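PDB 6S3Y: PlyP35 from Listeria phage P35, which probably binds the Listeria cell wall through its two SH3-like C-terminal binding modules, bringing the phage endolysin to the peptidoglycan it is thought to cut. Local coordinates for residues E4-V9 and G108-A113; V9-G14 and M135-K140; Q21-K26 and K92-G97; I100-G105 and L120-R125. All blocks are in the same frame, centred on the assembly; numbering follows the deposited sequence. Where two conformers were deposited one is given.

Interaction 1: E4-V9 and G108-A113; sequences ENINIV and GITHPA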
loop_
_atom_site.group_PDB
_atom_site.type_symbol
_atom_site.label_atom_id
_atom_site.label_comp_id
_atom_site.label_asym_id
_atom_site.label_seq_id
_atom_site.Cartn_x
_atom_site.Cartn_y
_atom_site.Cartn_z
ATOM N N GLU A 4 25.196 -5.012 4.022
ATOM C CA GLU A 4 24.822 -3.607 4.100
ATOM C C GLU A 4 23.440 -3.449 4.719
ATOM O O GLU A 4 22.610 -4.331 4.519
ATOM C CB GLU A 4 24.747 -2.956 2.718
ATOM C CG GLU A 4 26.022 -3.040 1.937
ATOM C CD GLU A 4 25.958 -2.211 0.656
ATOM O OE1 GLU A 4 24.944 -2.353 -0.072
ATOM O OE2 GLU A 4 26.877 -1.380 0.423
ATOM N N ASN A 5 23.193 -2.347 5.413
ATOM C CA ASN A 5 21.831 -1.975 5.871
ATOM C C ASN A 5 21.343 -0.746 5.093
ATOM O O ASN A 5 22.167 0.026 4.556
ATOM C CB ASN A 5 21.708 -1.835 7.391
ATOM C CG ASN A 5 22.670 -0.833 7.983
ATOM O OD1 ASN A 5 22.712 0.313 7.541
ATOM N ND2 ASN A 5 23.421 -1.257 8.989
ATOM N N ILE A 6 20.023 -0.607 5.026
ATOM C CA ILE A 6 19.286 0.500 4.357
ATOM C C ILE A 6 18.326 1.066 5.398
ATOM O O ILE A 6 17.551 0.286 5.994
ATOM C CB ILE A 6 18.533 -0.036 3.125
ATOM C CG1 ILE A 6 19.451 -0.788 2.160
ATOM C CG2 ILE A 6 17.750 1.068 2.459
ATOM C CD1 ILE A 6 20.527 0.112 1.579
ATOM N N ASN A 7 18.373 2.371 5.630
ATOM C CA ASN A 7 17.346 3.076 6.432
ATOM C C ASN A 7 16.181 3.400 5.493
ATOM O O ASN A 7 16.434 3.926 4.403
ATOM C CB ASN A 7 17.928 4.316 7.096
ATOM C CG ASN A 7 18.978 3.948 8.122
ATOM O OD1 ASN A 7 18.681 3.268 9.091
ATOM N ND2 ASN A 7 20.192 4.413 7.923
ATOM N N ILE A 8 14.959 3.087 5.907
ATOM C CA ILE A 8 13.755 3.299 5.065
ATOM C C ILE A 8 12.733 4.092 5.864
ATOM O O ILE A 8 12.738 4.030 7.108
ATOM C CB ILE A 8 13.171 1.970 4.553
ATOM C CG1 ILE A 8 12.509 1.159 5.671
ATOM C CG2 ILE A 8 14.222 1.178 3.810
ATOM C CD1 ILE A 8 11.757 -0.079 5.130
ATOM N N VAL A 9 11.867 4.786 5.143
ATOM C CA VAL A 9 10.681 5.457 5.726
ATOM C C VAL A 9 9.469 5.066 4.880
ATOM O O VAL A 9 9.519 5.175 3.635
ATOM C CB VAL A 9 10.891 6.982 5.852
ATOM C CG1 VAL A 9 11.434 7.572 4.588
ATOM C CG2 VAL A 9 9.623 7.704 6.283
ATOM N N GLY A 108 12.335 2.312 9.496
ATOM C CA GLY A 108 12.790 0.920 9.624
ATOM C C GLY A 108 14.190 0.729 9.109
ATOM O O GLY A 108 14.740 1.683 8.509
ATOM N N ILE A 109 14.733 -0.469 9.288
ATOM C CA ILE A 109 16.040 -0.873 8.710
ATOM C C ILE A 109 15.824 -2.176 7.949
ATOM O O ILE A 109 15.117 -3.042 8.463
ATOM C CB ILE A 109 17.101 -1.006 9.814
ATOM C CG1 ILE A 109 17.280 0.309 10.590
ATOM C CG2 ILE A 109 18.434 -1.452 9.219
ATOM C CD1 ILE A 109 18.208 0.198 11.787
ATOM N N THR A 110 16.374 -2.283 6.758
ATOM C CA THR A 110 16.304 -3.492 5.920
ATOM C C THR A 110 17.675 -3.691 5.282
ATOM O O THR A 110 18.629 -3.028 5.725
ATOM C CB THR A 110 15.155 -3.412 4.908
ATOM O OG1 THR A 110 15.025 -4.686 4.267
ATOM C CG2 THR A 110 15.369 -2.342 3.866
ATOM N N HIS A 111 17.772 -4.592 4.317
ATOM C CA HIS A 111 19.034 -4.982 3.645
ATOM C C HIS A 111 18.728 -5.107 2.171
ATOM O O HIS A 111 17.599 -5.430 1.836
ATOM C CB HIS A 111 19.587 -6.311 4.199
ATOM C CG HIS A 111 19.800 -6.265 5.673
ATOM N ND1 HIS A 111 18.819 -6.611 6.565
ATOM C CD2 HIS A 111 20.830 -5.787 6.399
ATOM C CE1 HIS A 111 19.256 -6.407 7.782
ATOM N NE2 HIS A 111 20.483 -5.904 7.710
ATOM N N PRO A 112 19.721 -4.873 1.289
ATOM C CA PRO A 112 19.558 -5.047 -0.148
ATOM C C PRO A 112 18.944 -6.407 -0.440
ATOM O O PRO A 112 19.434 -7.385 0.069
ATOM C CB PRO A 112 20.977 -4.991 -0.742
ATOM C CG PRO A 112 21.753 -4.211 0.278
ATOM C CD PRO A 112 21.080 -4.446 1.620
ATOM N N ALA A 113 17.872 -6.401 -1.227
ATOM C CA ALA A 113 17.111 -7.600 -1.626
ATOM C C ALA A 113 17.074 -7.615 -3.153
ATOM O O ALA A 113 16.441 -6.725 -3.730
ATOM C CB ALA A 113 15.732 -7.589 -1.006
HETATM O O HOH W 1 16.094 3.619 10.276
#

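Interaction 2: V9-G14 and M135-K140; sequences VIKDVG and MFDIKK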
loop_
_atom_site.group_PDB
_atom_site.type_symbol
_atom_site.label_atom_id
_atom_site.label_comp_id
_atom_site.label_asym_id
_atom_site.label_seq_id
_atom_site.Cartn_x
_atom_site.Cartn_y
_atom_site.Cartn_z
ATOM N N VAL A 9 11.867 4.786 5.143
ATOM C CA VAL A 9 10.681 5.457 5.726
ATOM C C VAL A 9 9.469 5.066 4.880
ATOM O O VAL A 9 9.519 5.175 3.635
ATOM C CB VAL A 9 10.891 6.982 5.852
ATOM C CG1 VAL A 9 11.434 7.572 4.588
ATOM C CG2 VAL A 9 9.623 7.704 6.283
ATOM N N ILE A 10 8.431 4.579 5.552
ATOM C CA ILE A 10 7.182 4.146 4.881
ATOM C C ILE A 10 6.526 5.419 4.309
ATOM O O ILE A 10 6.463 6.447 5.026
ATOM C CB ILE A 10 6.292 3.336 5.838
ATOM C CG1 ILE A 10 6.652 1.845 5.802
ATOM C CG2 ILE A 10 4.806 3.524 5.513
ATOM C CD1 ILE A 10 8.109 1.544 6.026
ATOM N N LYS A 11 6.073 5.350 3.064
ATOM C CA LYS A 11 5.545 6.536 2.328
ATOM C C LYS A 11 4.289 7.083 3.008
ATOM O O LYS A 11 3.578 6.329 3.721
ATOM C CB LYS A 11 5.248 6.208 0.868
ATOM C CG LYS A 11 6.475 5.905 0.027
ATOM C CD LYS A 11 6.081 5.508 -1.405
ATOM C CE LYS A 11 7.291 5.371 -2.292
ATOM N NZ LYS A 11 6.953 4.792 -3.601
ATOM N N ASP A 12 3.996 8.347 2.714
ATOM C CA ASP A 12 2.817 9.085 3.228
ATOM C C ASP A 12 1.640 8.904 2.264
ATOM O O ASP A 12 0.847 9.881 2.093
ATOM C CB ASP A 12 3.185 10.575 3.372
ATOM C CG ASP A 12 2.183 11.347 4.219
ATOM O OD1 ASP A 12 1.739 10.797 5.257
ATOM O OD2 ASP A 12 1.834 12.444 3.789
ATOM N N VAL A 13 1.482 7.707 1.676
ATOM C CA VAL A 13 0.481 7.463 0.581
ATOM C C VAL A 13 -0.359 6.208 0.861
ATOM O O VAL A 13 0.081 5.313 1.658
ATOM C CB VAL A 13 1.173 7.345 -0.786
ATOM C CG1 VAL A 13 2.042 8.570 -1.077
ATOM C CG2 VAL A 13 1.990 6.053 -0.900
ATOM N N GLY A 14 -1.535 6.163 0.238
ATOM C CA GLY A 14 -2.309 4.929 -0.029
ATOM C C GLY A 14 -2.041 4.440 -1.436
ATOM O O GLY A 14 -1.728 5.257 -2.327
HETATM N N MSE A 135 6.664 0.604 -1.276
HETATM C CA MSE A 135 5.978 1.109 -0.088
HETATM C C MSE A 135 6.873 1.997 0.782
HETATM O O MSE A 135 6.400 2.486 1.815
HETATM C CB MSE A 135 5.408 -0.035 0.750
HETATM C CG MSE A 135 4.281 -0.756 0.052
HETATM SE SE MSE A 135 3.432 -2.086 1.173
HETATM C CE MSE A 135 1.656 -2.040 0.497
ATOM N N PHE A 136 8.118 2.234 0.370
ATOM C CA PHE A 136 9.003 3.038 1.207
ATOM C C PHE A 136 9.958 3.893 0.351
ATOM O O PHE A 136 10.177 3.617 -0.849
ATOM C CB PHE A 136 9.809 2.148 2.169
ATOM C CG PHE A 136 10.764 1.170 1.529
ATOM C CD1 PHE A 136 12.033 1.562 1.137
ATOM C CD2 PHE A 136 10.408 -0.161 1.358
ATOM C CE1 PHE A 136 12.916 0.642 0.575
ATOM C CE2 PHE A 136 11.295 -1.073 0.796
ATOM C CZ PHE A 136 12.545 -0.684 0.392
ATOM N N ASP A 137 10.546 4.897 1.003
ATOM C CA ASP A 137 11.652 5.722 0.448
ATOM C C ASP A 137 12.954 5.426 1.212
ATOM O O ASP A 137 12.904 5.032 2.383
ATOM C CB ASP A 137 11.285 7.201 0.499
ATOM C CG ASP A 137 10.224 7.608 -0.517
ATOM O OD1 ASP A 137 10.249 7.073 -1.678
ATOM O OD2 ASP A 137 9.388 8.439 -0.147
ATOM N N ILE A 138 14.068 5.642 0.546
ATOM C CA ILE A 138 15.438 5.615 1.089
ATOM C C ILE A 138 15.935 7.066 1.098
ATOM O O ILE A 138 16.104 7.644 -0.019
ATOM C CB ILE A 138 16.333 4.703 0.234
ATOM C CG1 ILE A 138 15.777 3.267 0.120
ATOM C CG2 ILE A 138 17.772 4.766 0.751
ATOM C CD1 ILE A 138 16.462 2.464 -0.931
ATOM N N LYS A 139 16.145 7.637 2.285
ATOM C CA LYS A 139 16.570 9.054 2.472
ATOM C C LYS A 139 17.949 9.319 1.836
ATOM O O LYS A 139 18.857 8.545 2.156
ATOM C CB LYS A 139 16.614 9.372 3.965
ATOM C CG LYS A 139 17.091 10.780 4.297
ATOM C CD LYS A 139 16.838 11.175 5.732
ATOM C CE LYS A 139 17.995 11.924 6.357
ATOM N NZ LYS A 139 17.533 12.836 7.438
ATOM N N LYS A 140 18.077 10.370 0.994
ATOM C CA LYS A 140 19.357 10.850 0.395
ATOM C C LYS A 140 19.938 11.969 1.262
ATOM O O LYS A 140 19.919 11.916 2.474
ATOM C CB LYS A 140 19.204 11.440 -1.013
ATOM C CG LYS A 140 18.079 10.892 -1.884
ATOM C CD LYS A 140 18.470 10.613 -3.317
ATOM C CE LYS A 140 17.597 9.561 -3.963
ATOM N NZ LYS A 140 17.531 8.294 -3.189
#

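Interaction 3: Q21-K26 and K92-G97; sequences QFLNSK and KKLNGG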
loop_
_atom_site.group_PDB
_atom_site.type_symbol
_atom_site.label_atom_id
_atom_site.label_comp_id
_atom_site.label_asym_id
_atom_site.label_seq_id
_atom_site.Cartn_x
_atom_site.Cartn_y
_atom_site.Cartn_z
ATOM N N GLN A 21 -4.371 -6.510 -5.578
ATOM C CA GLN A 21 -3.324 -7.357 -4.956
ATOM C C GLN A 21 -2.095 -6.463 -4.755
ATOM O O GLN A 21 -1.916 -5.511 -5.535
ATOM C CB GLN A 21 -3.031 -8.598 -5.830
ATOM C CG GLN A 21 -2.737 -8.273 -7.298
ATOM C CD GLN A 21 -2.699 -9.392 -8.328
ATOM O OE1 GLN A 21 -3.723 -9.923 -8.746
ATOM N NE2 GLN A 21 -1.500 -9.683 -8.830
ATOM N N PHE A 22 -1.279 -6.761 -3.742
ATOM C CA PHE A 22 -0.036 -6.023 -3.449
ATOM C C PHE A 22 1.146 -6.587 -4.229
ATOM O O PHE A 22 2.081 -5.817 -4.494
ATOM C CB PHE A 22 0.163 -6.023 -1.946
ATOM C CG PHE A 22 -0.820 -5.151 -1.221
ATOM C CD1 PHE A 22 -0.781 -3.767 -1.359
ATOM C CD2 PHE A 22 -1.787 -5.710 -0.422
ATOM C CE1 PHE A 22 -1.672 -2.976 -0.670
ATOM C CE2 PHE A 22 -2.679 -4.917 0.265
ATOM C CZ PHE A 22 -2.607 -3.550 0.150
ATOM N N LEU A 23 1.121 -7.864 -4.582
ATOM C CA LEU A 23 2.213 -8.539 -5.349
ATOM C C LEU A 23 1.905 -8.423 -6.847
ATOM O O LEU A 23 0.731 -8.658 -7.224
ATOM C CB LEU A 23 2.278 -10.011 -4.913
ATOM C CG LEU A 23 3.268 -10.906 -5.670
ATOM C CD1 LEU A 23 4.684 -10.570 -5.343
ATOM C CD2 LEU A 23 3.024 -12.394 -5.415
ATOM N N ASN A 24 2.920 -8.115 -7.668
ATOM C CA ASN A 24 2.851 -8.126 -9.150
ATOM C C ASN A 24 1.798 -7.111 -9.613
ATOM O O ASN A 24 1.048 -7.429 -10.547
ATOM C CB ASN A 24 2.537 -9.525 -9.730
ATOM C CG ASN A 24 3.637 -10.525 -9.443
ATOM O OD1 ASN A 24 4.813 -10.171 -9.461
ATOM N ND2 ASN A 24 3.253 -11.753 -9.141
ATOM N N SER A 25 1.705 -5.966 -8.955
ATOM C CA SER A 25 0.795 -4.857 -9.328
ATOM C C SER A 25 1.607 -3.567 -9.439
ATOM O O SER A 25 2.625 -3.440 -8.783
ATOM C CB SER A 25 -0.363 -4.730 -8.368
ATOM O OG SER A 25 0.081 -4.369 -7.060
ATOM N N LYS A 26 1.158 -2.668 -10.296
ATOM C CA LYS A 26 1.750 -1.320 -10.500
ATOM C C LYS A 26 0.820 -0.304 -9.858
ATOM O O LYS A 26 -0.391 -0.528 -9.861
ATOM C CB LYS A 26 1.916 -1.025 -11.994
ATOM C CG LYS A 26 3.012 -1.833 -12.664
ATOM C CD LYS A 26 2.909 -1.878 -14.152
ATOM C CE LYS A 26 4.155 -2.487 -14.757
ATOM N NZ LYS A 26 4.138 -2.345 -16.230
ATOM N N LYS A 92 6.271 -14.011 1.039
ATOM C CA LYS A 92 6.499 -13.184 -0.168
ATOM C C LYS A 92 5.283 -13.209 -1.115
ATOM O O LYS A 92 5.410 -12.658 -2.204
ATOM C CB LYS A 92 7.797 -13.652 -0.807
ATOM C CG LYS A 92 8.993 -13.546 0.110
ATOM C CD LYS A 92 10.294 -13.863 -0.548
ATOM C CE LYS A 92 11.460 -13.799 0.411
ATOM N NZ LYS A 92 12.729 -14.056 -0.301
ATOM N N LYS A 93 4.163 -13.795 -0.709
ATOM C CA LYS A 93 2.903 -13.745 -1.491
ATOM C C LYS A 93 2.217 -12.386 -1.271
ATOM O O LYS A 93 1.419 -11.972 -2.155
ATOM C CB LYS A 93 1.987 -14.887 -1.069
ATOM C CG LYS A 93 2.502 -16.286 -1.389
ATOM C CD LYS A 93 1.363 -17.317 -1.154
ATOM C CE LYS A 93 1.698 -18.537 -0.298
ATOM N NZ LYS A 93 3.029 -19.098 -0.640
ATOM N N LEU A 94 2.517 -11.720 -0.138
ATOM C CA LEU A 94 1.966 -10.378 0.200
ATOM C C LEU A 94 0.440 -10.483 0.201
ATOM O O LEU A 94 -0.209 -9.627 -0.382
ATOM C CB LEU A 94 2.442 -9.308 -0.790
ATOM C CG LEU A 94 3.941 -9.281 -1.115
ATOM C CD1 LEU A 94 4.322 -8.006 -1.848
ATOM C CD2 LEU A 94 4.814 -9.379 0.141
ATOM N N ASN A 95 -0.104 -11.506 0.870
ATOM C CA ASN A 95 -1.556 -11.766 0.812
ATOM C C ASN A 95 -1.959 -12.579 2.036
ATOM O O ASN A 95 -1.731 -13.781 2.023
ATOM C CB ASN A 95 -1.892 -12.422 -0.534
ATOM C CG ASN A 95 -3.345 -12.794 -0.691
ATOM O OD1 ASN A 95 -4.208 -12.243 -0.033
ATOM N ND2 ASN A 95 -3.607 -13.750 -1.562
ATOM N N GLY A 96 -2.559 -11.944 3.046
ATOM C CA GLY A 96 -2.987 -12.634 4.278
ATOM C C GLY A 96 -1.795 -13.205 5.046
ATOM O O GLY A 96 -0.686 -12.584 5.019
ATOM N N GLY A 97 -1.996 -14.336 5.712
ATOM C CA GLY A 97 -1.014 -14.874 6.669
ATOM C C GLY A 97 -0.843 -13.891 7.811
ATOM O O GLY A 97 -1.833 -13.237 8.207
HETATM O O HOH W 2 -2.363 -8.840 -2.007
HETATM O O HOH W 3 -0.563 -9.999 -3.429
#

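Interaction 4: I100-G105 and L120-R125; sequences INLKRG and LYFASR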
loop_
_atom_site.group_PDB
_atom_site.type_symbol
_atom_site.label_atom_id
_atom_site.label_comp_id
_atom_site.label_asym_id
_atom_site.label_seq_id
_atom_site.Cartn_x
_atom_site.Cartn_y
_atom_site.Cartn_z
ATOM N N ILE A 100 1.539 -6.999 9.197
ATOM C CA ILE A 100 1.573 -5.847 10.147
ATOM C C ILE A 100 1.271 -4.575 9.351
ATOM O O ILE A 100 1.915 -4.354 8.319
ATOM C CB ILE A 100 2.934 -5.785 10.856
ATOM C CG1 ILE A 100 3.243 -7.102 11.605
ATOM C CG2 ILE A 100 2.998 -4.577 11.767
ATOM C CD1 ILE A 100 4.683 -7.200 12.101
ATOM N N ASN A 101 0.324 -3.788 9.855
ATOM C CA ASN A 101 0.009 -2.419 9.386
ATOM C C ASN A 101 1.172 -1.517 9.818
ATOM O O ASN A 101 1.360 -1.366 11.035
ATOM C CB ASN A 101 -1.349 -1.962 9.930
ATOM C CG ASN A 101 -1.733 -0.578 9.442
ATOM O OD1 ASN A 101 -0.903 0.322 9.469
ATOM N ND2 ASN A 101 -2.975 -0.386 8.998
ATOM N N LEU A 102 1.963 -0.996 8.875
ATOM C CA LEU A 102 3.033 -0.019 9.167
ATOM C C LEU A 102 2.485 1.408 8.983
ATOM O O LEU A 102 2.056 1.760 7.863
ATOM C CB LEU A 102 4.221 -0.293 8.255
ATOM C CG LEU A 102 4.834 -1.686 8.391
ATOM C CD1 LEU A 102 5.968 -1.903 7.388
ATOM C CD2 LEU A 102 5.369 -1.897 9.793
ATOM N N LYS A 103 2.531 2.210 10.040
ATOM C CA LYS A 103 2.030 3.612 10.051
ATOM C C LYS A 103 2.769 4.415 8.993
ATOM O O LYS A 103 3.979 4.151 8.752
ATOM C CB LYS A 103 2.176 4.230 11.453
ATOM C CG LYS A 103 0.930 4.858 12.014
ATOM C CD LYS A 103 1.176 5.781 13.219
ATOM C CE LYS A 103 -0.151 6.259 13.760
ATOM N NZ LYS A 103 -0.845 7.197 12.838
ATOM N N ARG A 104 2.079 5.354 8.341
ATOM C CA ARG A 104 2.773 6.316 7.442
ATOM C C ARG A 104 3.954 6.910 8.218
ATOM O O ARG A 104 3.762 7.229 9.370
ATOM C CB ARG A 104 1.814 7.396 6.938
ATOM C CG ARG A 104 1.150 8.199 8.041
ATOM C CD ARG A 104 -0.022 8.956 7.414
ATOM N NE ARG A 104 -0.048 10.356 7.885
ATOM C CZ ARG A 104 -0.826 10.795 8.819
ATOM N NH1 ARG A 104 -1.740 9.996 9.365
ATOM N NH2 ARG A 104 -0.749 12.058 9.168
ATOM N N GLY A 105 5.115 7.016 7.590
ATOM C CA GLY A 105 6.326 7.588 8.209
ATOM C C GLY A 105 7.068 6.614 9.112
ATOM O O GLY A 105 8.094 7.016 9.658
ATOM N N LEU A 120 12.468 -7.276 7.074
ATOM C CA LEU A 120 12.323 -6.489 8.323
ATOM C C LEU A 120 12.383 -7.502 9.472
ATOM O O LEU A 120 11.440 -8.348 9.580
ATOM C CB LEU A 120 10.997 -5.735 8.348
ATOM C CG LEU A 120 10.821 -4.691 7.250
ATOM C CD1 LEU A 120 9.415 -4.076 7.276
ATOM C CD2 LEU A 120 11.859 -3.608 7.384
ATOM N N TYR A 121 13.437 -7.400 10.287
ATOM C CA TYR A 121 13.576 -8.198 11.515
ATOM C C TYR A 121 13.005 -7.379 12.680
ATOM O O TYR A 121 13.603 -6.342 13.044
ATOM C CB TYR A 121 15.032 -8.582 11.788
ATOM C CG TYR A 121 15.118 -9.444 13.035
ATOM C CD1 TYR A 121 14.817 -10.803 12.971
ATOM C CD2 TYR A 121 15.429 -8.920 14.287
ATOM C CE1 TYR A 121 14.927 -11.627 14.087
ATOM C CE2 TYR A 121 15.475 -9.712 15.423
ATOM C CZ TYR A 121 15.253 -11.079 15.324
ATOM O OH TYR A 121 15.344 -11.878 16.441
ATOM N N PHE A 122 11.922 -7.856 13.277
ATOM C CA PHE A 122 11.281 -7.235 14.473
ATOM C C PHE A 122 11.794 -7.942 15.745
ATOM O O PHE A 122 11.543 -9.129 15.878
ATOM C CB PHE A 122 9.764 -7.326 14.322
ATOM C CG PHE A 122 9.194 -6.366 13.312
ATOM C CD1 PHE A 122 9.057 -5.022 13.619
ATOM C CD2 PHE A 122 8.871 -6.784 12.037
ATOM C CE1 PHE A 122 8.564 -4.128 12.679
ATOM C CE2 PHE A 122 8.353 -5.893 11.098
ATOM C CZ PHE A 122 8.223 -4.568 11.418
ATOM N N ALA A 123 12.541 -7.252 16.603
ATOM C CA ALA A 123 13.048 -7.740 17.910
ATOM C C ALA A 123 11.957 -8.524 18.674
ATOM O O ALA A 123 12.197 -9.715 18.975
ATOM C CB ALA A 123 13.559 -6.577 18.726
ATOM N N SER A 124 10.795 -7.914 18.916
ATOM C CA SER A 124 9.691 -8.522 19.723
ATOM C C SER A 124 9.171 -9.816 19.074
ATOM O O SER A 124 8.632 -10.655 19.772
ATOM C CB SER A 124 8.572 -7.545 19.919
ATOM O OG SER A 124 7.979 -7.249 18.665
ATOM N N ARG A 125 9.326 -9.966 17.771
ATOM C CA ARG A 125 8.875 -11.160 16.991
ATOM C C ARG A 125 10.127 -12.020 16.770
ATOM O O ARG A 125 11.243 -11.495 16.983
ATOM C CB ARG A 125 8.274 -10.728 15.646
ATOM C CG ARG A 125 7.341 -9.543 15.737
ATOM C CD ARG A 125 6.068 -9.923 16.426
ATOM N NE ARG A 125 5.453 -11.059 15.783
ATOM C CZ ARG A 125 4.383 -11.011 14.981
ATOM N NH1 ARG A 125 3.809 -9.847 14.647
ATOM N NH2 ARG A 125 3.908 -12.160 14.510
#

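Interaction 1: E4-V9 and G108-A113
Gly-108 is paired with Ile-8 by two nearly straight backbone bonds, Gly-108 N to Ile-8 O and Ile-8 N to Gly-108 O, each 3.0 Å. Having no side chain, it lets Ile-8 lay CG1 against it, 3.6 Å from Gly-108 O. That oxygen takes a hydrogen from a water that also donates to Asn-7 OD1. Ile-109 forms a non-hydrogen-bonded pair with Asn-7; the two side chains run side by side, with Asn-7 OD1 3.6 Å from Ile-109 CG1. Such alternation is that of antiparallel strands, here joining strand 6-17 to strand 107-110 although they belong to the sequence ranges of different SH3-clan modules. At Thr-110 a second hydrogen-bonded pair follows: Thr-110 N donates to Ile-6 O and Ile-6 N to Thr-110 O, both at 2.9 Å. Beta-branched Thr-110 serves both ways: OG1, anti to the backbone N (chi1 -172°), bonds to Pro-119 O, while CG2, between N and the carbonyl carbon, packs 3.7 Å from Ile-8 CG2. His-111 sets its ring edge against Glu-4, CD2 lying 3.0 Å from Glu-4 O. Pro-112, which has no N-H to offer, meets that same carbonyl with carbon, CD being 3.3 Å from Glu-4 O, and touches Ile-6 CG1.

Interaction 2: V9-G14 and M135-K140
Val-9 and Asp-137 exchange two backbone hydrogen bonds, Asp-137 N to Val-9 O at 2.8 Å and Val-9 N to Asp-137 O at 3.0 Å. Val-9 CG1 stands between its own backbone N and carbonyl carbon (chi1 48°), which puts this methyl 3.7 Å from Asp-137 O. One residue on, Ile-10 and Phe-136 form the non-hydrogen-bonded pair: their side chains diverge, but Phe-136 CB still rests 3.4 Å from Val-9 O. A third bond, Lys-11 N to Met-135 O at 3.1 Å, extends the pairing, and the same oxygen receives a CA-H contact from Ile-10. This is a short antiparallel strand pair in which 136-137 lies along strand 6-17, so the N- and C-terminal ends of this two-module, all-beta chain lie together in one sheet, which strand 107-110 also joins. Beyond the backbone, the extended side chain of Lys-11 crosses that of Asp-137 at about a right angle, and the methylene CE comes 3.5 Å from Asp-137 OD1. The ammonium group goes elsewhere: Lys-11 NZ is 4.4 Å from Asp-137 OD1, beyond a salt bridge, and bonds instead to Tyr-134 O and Gln-30 OE1. A long, flexible lysine suits a place where its stem packs on one residue while its charge serves others. The apolar side chains are buried among other strands. Ile-10 packs on Ala-86 and Ile-131; the selenomethionine at Met-135 on Trp-89; and the Phe-136 ring meets Tyr-118 edge-to-face, and Ile-138 CG1 lies in plane at the Phe-136 edge.

Interaction 3: Q21-K26 and K92-G97
The ring of Phe-22 presents its edge to Leu-94, whose carbonyl oxygen lies near the ring plane. Trp-46 and Trp-89 also meet this ring, their planes inclined at about 45° and 50° to it, so a large flat side chain suits the buried place it fills. Nearer the backbone, Phe-22 CB is 4.2 Å from Leu-94 CB, and Leu-23 CB touches the same carbon. Leu-94 CD1 reaches across to Leu-23 CA. Leu-23 has CG anti to its backbone N (chi1 175°); its CB lies 3.5 Å and CD2 3.7 Å from Lys-93 O, and CD1 3.8 Å from Lys-92 O. No direct hydrogen bond joins the two loops; two waters bridge them. One accepts from Phe-22 N at 2.9 Å and donates to Leu-94 O at 2.8 Å, while the other links Leu-23 N to Lys-93 O. Within 21-26, Ser-25 OG donates to Gln-21 O at 2.8 Å, bracing the bend of the chain. Phe-117 packs against both leucines. Here the connection between strands 6-17 and 27-32 meets that between 78-89 and 99-103, a water-bridged meeting of two irregular loops that link strands in SH3-like modules.

Interaction 4: I100-G105 and L120-R125
Ile-100 and Phe-122 approach tip to tip, and the isoleucine can be followed outward. From CB, CG1 stands anti to the carbonyl carbon (chi1 -57°) and approaches Arg-125, 4.1 Å from its NH1. CD1 continues the extended arm (chi2 169°) and does most of the touching: it sits over one face of the Phe-122 ring, 4.0 Å from CE2, and at the same time 3.8 Å from Arg-125 NH1, obliquely to the guanidinium. A slim, branched hydrocarbon thus fits between an aromatic face and an arginine tip. The backbones are far apart, the nearest CA atoms, those of Ile-100 and Phe-122, being 10.7 Å from each other, and no hydrogen bond crosses. This is packing between strands 99-103 and 117-121, which belong to different sheets and meet through their side chains, consistent with the apolar interior of an SH3-like barrel, where Phe-129 and Ile-131 also contribute. Leu-102, two residues along and so on the same side of its strand as Ile-100, meets Leu-120 tip to tip, CD1 to CD1 at 4.1 Å, and brings its CD2 to 4.2 Å from Phe-122 CZ. Arg-125 closes a type I beta turn that starts at Phe-122, with a weak bond from Arg-125 N to Phe-122 O. Its chain is bent at chi2 and chi3, and NH1 touches Ile-100 CD1 while NH2 forms a salt bridge with Asp-98.

Starting from the N terminus, residues 4-9, which lead into strand 6-17, meet 108-113 in interaction 1, and from Val-9, which both contacts share, the strand meets 135-140 in interaction 2, which joins nearly the two ends of the chain. The two cross in sequence and touch in space, Ile-8 packing on Phe-136. Interaction 3 falls within the span of both and ties the loop at 21-26 to the one at 92-97; Phe-22 touches the selenomethionine of interaction 2. Interaction 4 follows it in series, lying within the span of interaction 2 but crossing interaction 1, and packs strand 99-103 on strand 117-121, with Gly-105 next to Ile-10 of interaction 2.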